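Local coordinates for lumazine protein (Photobacterium kishitanii, PDB 3A35) that serves as an antenna protein of luminous bacteria, shifting the light emitted by luciferase to shorter wavelength, at residues K119-I124 with I154-Y159. Residues are numbered along the deposited sequence; the frame is centred on the assembly and turned at random.
Sequences KVYIKI and IIFINY
V120 and I122 of strand 119-123 pair with I157 and I155 of strand 154-159, an antiparallel partner at 159° whose axis comes within 4.5 Å. Each couple trades two N-H to C=O bonds, four in all; the one from V120 N to I157 O measures 2.9 Å and is almost straight at 176°. Between the two couples sits the non-hydrogen-bonded pair Y121 and F156, where Y121 CA approaches I155 O at 3.3 Å in a CA-H...O contact.

On this face Y121 and F156 reach out side by side as an offset stack, centroids 4.5 Å apart and planes only 13° from parallel. The CE1, CZ and OH side of Y121 lies over F156: CE1 is 3.4 Å from F156 CG, and OH lies above the F156 ring, toward the rim. K119 joins the row. With CG anti to the carbonyl carbon and the chain extended beyond it, its methylenes pass F156, CB being 3.7 Å from CE1, while NZ goes on to a salt bridge with E114. N158 stands beside K119, its OD1 bonded to R117 NE.

The other face is greasy. V120 CG2 meets the edge of the Y159 ring, 3.8 Å from CD2, and I122 CB packs on I155 CG1. Just past the strand, I124 swings its CD1 back to I155. V120, I122, I155 and I157 are all buried, and I140 of strand 137-140 touches I122, I157 and Y159, consistent with a face turned into the interior of the C-terminal lumazine-binding domain.

The seam therefore joins neighbouring strands of one antiparallel sheet and gives it two different surfaces: branched aliphatic groups, with the Y159 ring at their end, packed inward, and opposite them an aromatic stack edged by lysine methylenes, whose ammonium is held by a carboxylate.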
loop_
_atom_site.group_PDB
_atom_site.type_symbol
_atom_site.label_atom_id
_atom_site.label_comp_id
_atom_site.label_asym_id
_atom_site.label_seq_id
_atom_site.Cartn_x
_atom_site.Cartn_y
_atom_site.Cartn_z
ATOM N N LYS A 119 14.736 -5.820 -5.842
ATOM C CA LYS A 119 14.224 -7.156 -5.893
ATOM C C LYS A 119 13.617 -7.446 -4.535
ATOM O O LYS A 119 14.308 -7.521 -3.548
ATOM C CB LYS A 119 15.377 -8.112 -6.135
ATOM C CG LYS A 119 15.969 -7.884 -7.468
ATOM C CD LYS A 119 16.906 -9.025 -7.936
ATOM C CE LYS A 119 17.401 -8.644 -9.328
ATOM N NZ LYS A 119 18.405 -9.704 -9.671
ATOM N N VAL A 120 12.314 -7.693 -4.478
ATOM C CA VAL A 120 11.583 -7.885 -3.221
ATOM C C VAL A 120 10.995 -9.255 -3.280
ATOM O O VAL A 120 10.267 -9.595 -4.233
ATOM C CB VAL A 120 10.481 -6.764 -3.105
ATOM C CG1 VAL A 120 9.681 -7.051 -1.785
ATOM C CG2 VAL A 120 11.160 -5.356 -3.112
ATOM N N TYR A 121 11.176 -10.020 -2.219
ATOM C CA TYR A 121 10.687 -11.389 -2.013
ATOM C C TYR A 121 9.750 -11.427 -0.837
ATOM O O TYR A 121 10.146 -11.049 0.268
ATOM C CB TYR A 121 11.889 -12.363 -1.734
ATOM C CG TYR A 121 12.892 -12.341 -2.886
ATOM C CD1 TYR A 121 12.791 -13.254 -3.920
ATOM C CD2 TYR A 121 13.888 -11.389 -2.947
ATOM C CE1 TYR A 121 13.699 -13.240 -5.014
ATOM C CE2 TYR A 121 14.778 -11.298 -4.056
ATOM C CZ TYR A 121 14.689 -12.246 -5.056
ATOM O OH TYR A 121 15.609 -12.129 -6.148
ATOM N N ILE A 122 8.530 -11.845 -1.096
ATOM C CA ILE A 122 7.485 -11.685 -0.117
ATOM C C ILE A 122 6.935 -13.061 0.202
ATOM O O ILE A 122 6.517 -13.746 -0.707
ATOM C CB ILE A 122 6.341 -10.764 -0.666
ATOM C CG1 ILE A 122 6.901 -9.344 -1.049
ATOM C CG2 ILE A 122 5.196 -10.734 0.391
ATOM C CD1 ILE A 122 5.909 -8.311 -1.423
ATOM N N LYS A 123 6.900 -13.464 1.460
ATOM C CA LYS A 123 6.361 -14.758 1.836
ATOM C C LYS A 123 4.863 -14.649 2.086
ATOM O O LYS A 123 4.426 -13.838 2.966
ATOM C CB LYS A 123 7.097 -15.327 3.070
ATOM C CG LYS A 123 6.681 -16.718 3.400
ATOM C CD LYS A 123 7.561 -17.305 4.568
ATOM C CE LYS A 123 8.935 -17.658 4.026
ATOM N NZ LYS A 123 9.790 -18.454 4.977
ATOM N N ILE A 124 4.061 -15.493 1.447
ATOM C CA ILE A 124 2.613 -15.416 1.467
ATOM C C ILE A 124 2.144 -16.382 2.561
ATOM O O ILE A 124 2.564 -17.567 2.512
ATOM C CB ILE A 124 2.025 -15.718 0.082
ATOM C CG1 ILE A 124 2.564 -14.728 -1.012
ATOM C CG2 ILE A 124 0.473 -15.796 0.173
ATOM C CD1 ILE A 124 2.407 -13.150 -0.814
ATOM N N ILE A 154 6.865 -17.991 -1.808
ATOM C CA ILE A 154 7.532 -16.726 -1.926
ATOM C C ILE A 154 7.366 -16.150 -3.280
ATOM O O ILE A 154 7.578 -16.819 -4.303
ATOM C CB ILE A 154 8.928 -16.775 -1.334
ATOM C CG1 ILE A 154 10.008 -16.389 -2.215
ATOM C CG2 ILE A 154 9.046 -17.567 0.005
ATOM C CD1 ILE A 154 10.196 -15.066 -1.870
ATOM N N ILE A 155 6.839 -14.936 -3.309
ATOM C CA ILE A 155 6.681 -14.232 -4.596
ATOM C C ILE A 155 7.823 -13.242 -4.796
ATOM O O ILE A 155 8.188 -12.515 -3.851
ATOM C CB ILE A 155 5.275 -13.553 -4.728
ATOM C CG1 ILE A 155 5.032 -12.477 -3.716
ATOM C CG2 ILE A 155 4.194 -14.588 -4.699
ATOM C CD1 ILE A 155 3.989 -11.514 -4.189
ATOM N N PHE A 156 8.449 -13.197 -5.959
ATOM C CA PHE A 156 9.520 -12.346 -6.297
ATOM C C PHE A 156 9.021 -11.280 -7.226
ATOM O O PHE A 156 8.488 -11.540 -8.318
ATOM C CB PHE A 156 10.668 -13.180 -6.878
ATOM C CG PHE A 156 11.663 -12.444 -7.619
ATOM C CD1 PHE A 156 12.118 -11.172 -7.231
ATOM C CD2 PHE A 156 12.301 -13.056 -8.713
ATOM C CE1 PHE A 156 13.115 -10.461 -7.919
ATOM C CE2 PHE A 156 13.258 -12.380 -9.436
ATOM C CZ PHE A 156 13.722 -11.084 -9.048
ATOM N N ILE A 157 9.119 -10.024 -6.822
ATOM C CA ILE A 157 8.786 -8.891 -7.616
ATOM C C ILE A 157 10.009 -8.056 -7.871
ATOM O O ILE A 157 10.765 -7.733 -6.987
ATOM C CB ILE A 157 7.718 -7.986 -6.939
ATOM C CG1 ILE A 157 6.504 -8.855 -6.649
ATOM C CG2 ILE A 157 7.247 -6.884 -7.990
ATOM C CD1 ILE A 157 5.765 -8.453 -5.473
ATOM N N ASN A 158 10.254 -7.742 -9.161
ATOM C CA ASN A 158 11.497 -7.094 -9.509
ATOM C C ASN A 158 11.116 -5.687 -9.992
ATOM O O ASN A 158 10.616 -5.481 -11.133
ATOM C CB ASN A 158 12.153 -7.942 -10.633
ATOM C CG ASN A 158 13.413 -7.356 -11.093
ATOM O OD1 ASN A 158 13.750 -6.252 -10.817
ATOM N ND2 ASN A 158 14.169 -8.174 -11.863
ATOM N N TYR A 159 11.251 -4.750 -9.058
ATOM C CA TYR A 159 10.857 -3.370 -9.292
ATOM C C TYR A 159 11.993 -2.533 -9.889
ATOM O O TYR A 159 13.136 -2.776 -9.510
ATOM C CB TYR A 159 10.469 -2.701 -7.968
ATOM C CG TYR A 159 9.241 -3.284 -7.274
ATOM C CD1 TYR A 159 7.928 -2.975 -7.766
ATOM C CD2 TYR A 159 9.408 -4.084 -6.183
ATOM C CE1 TYR A 159 6.812 -3.480 -7.105
ATOM C CE2 TYR A 159 8.299 -4.593 -5.454
ATOM C CZ TYR A 159 7.036 -4.295 -5.969
ATOM O OH TYR A 159 6.007 -4.908 -5.224
#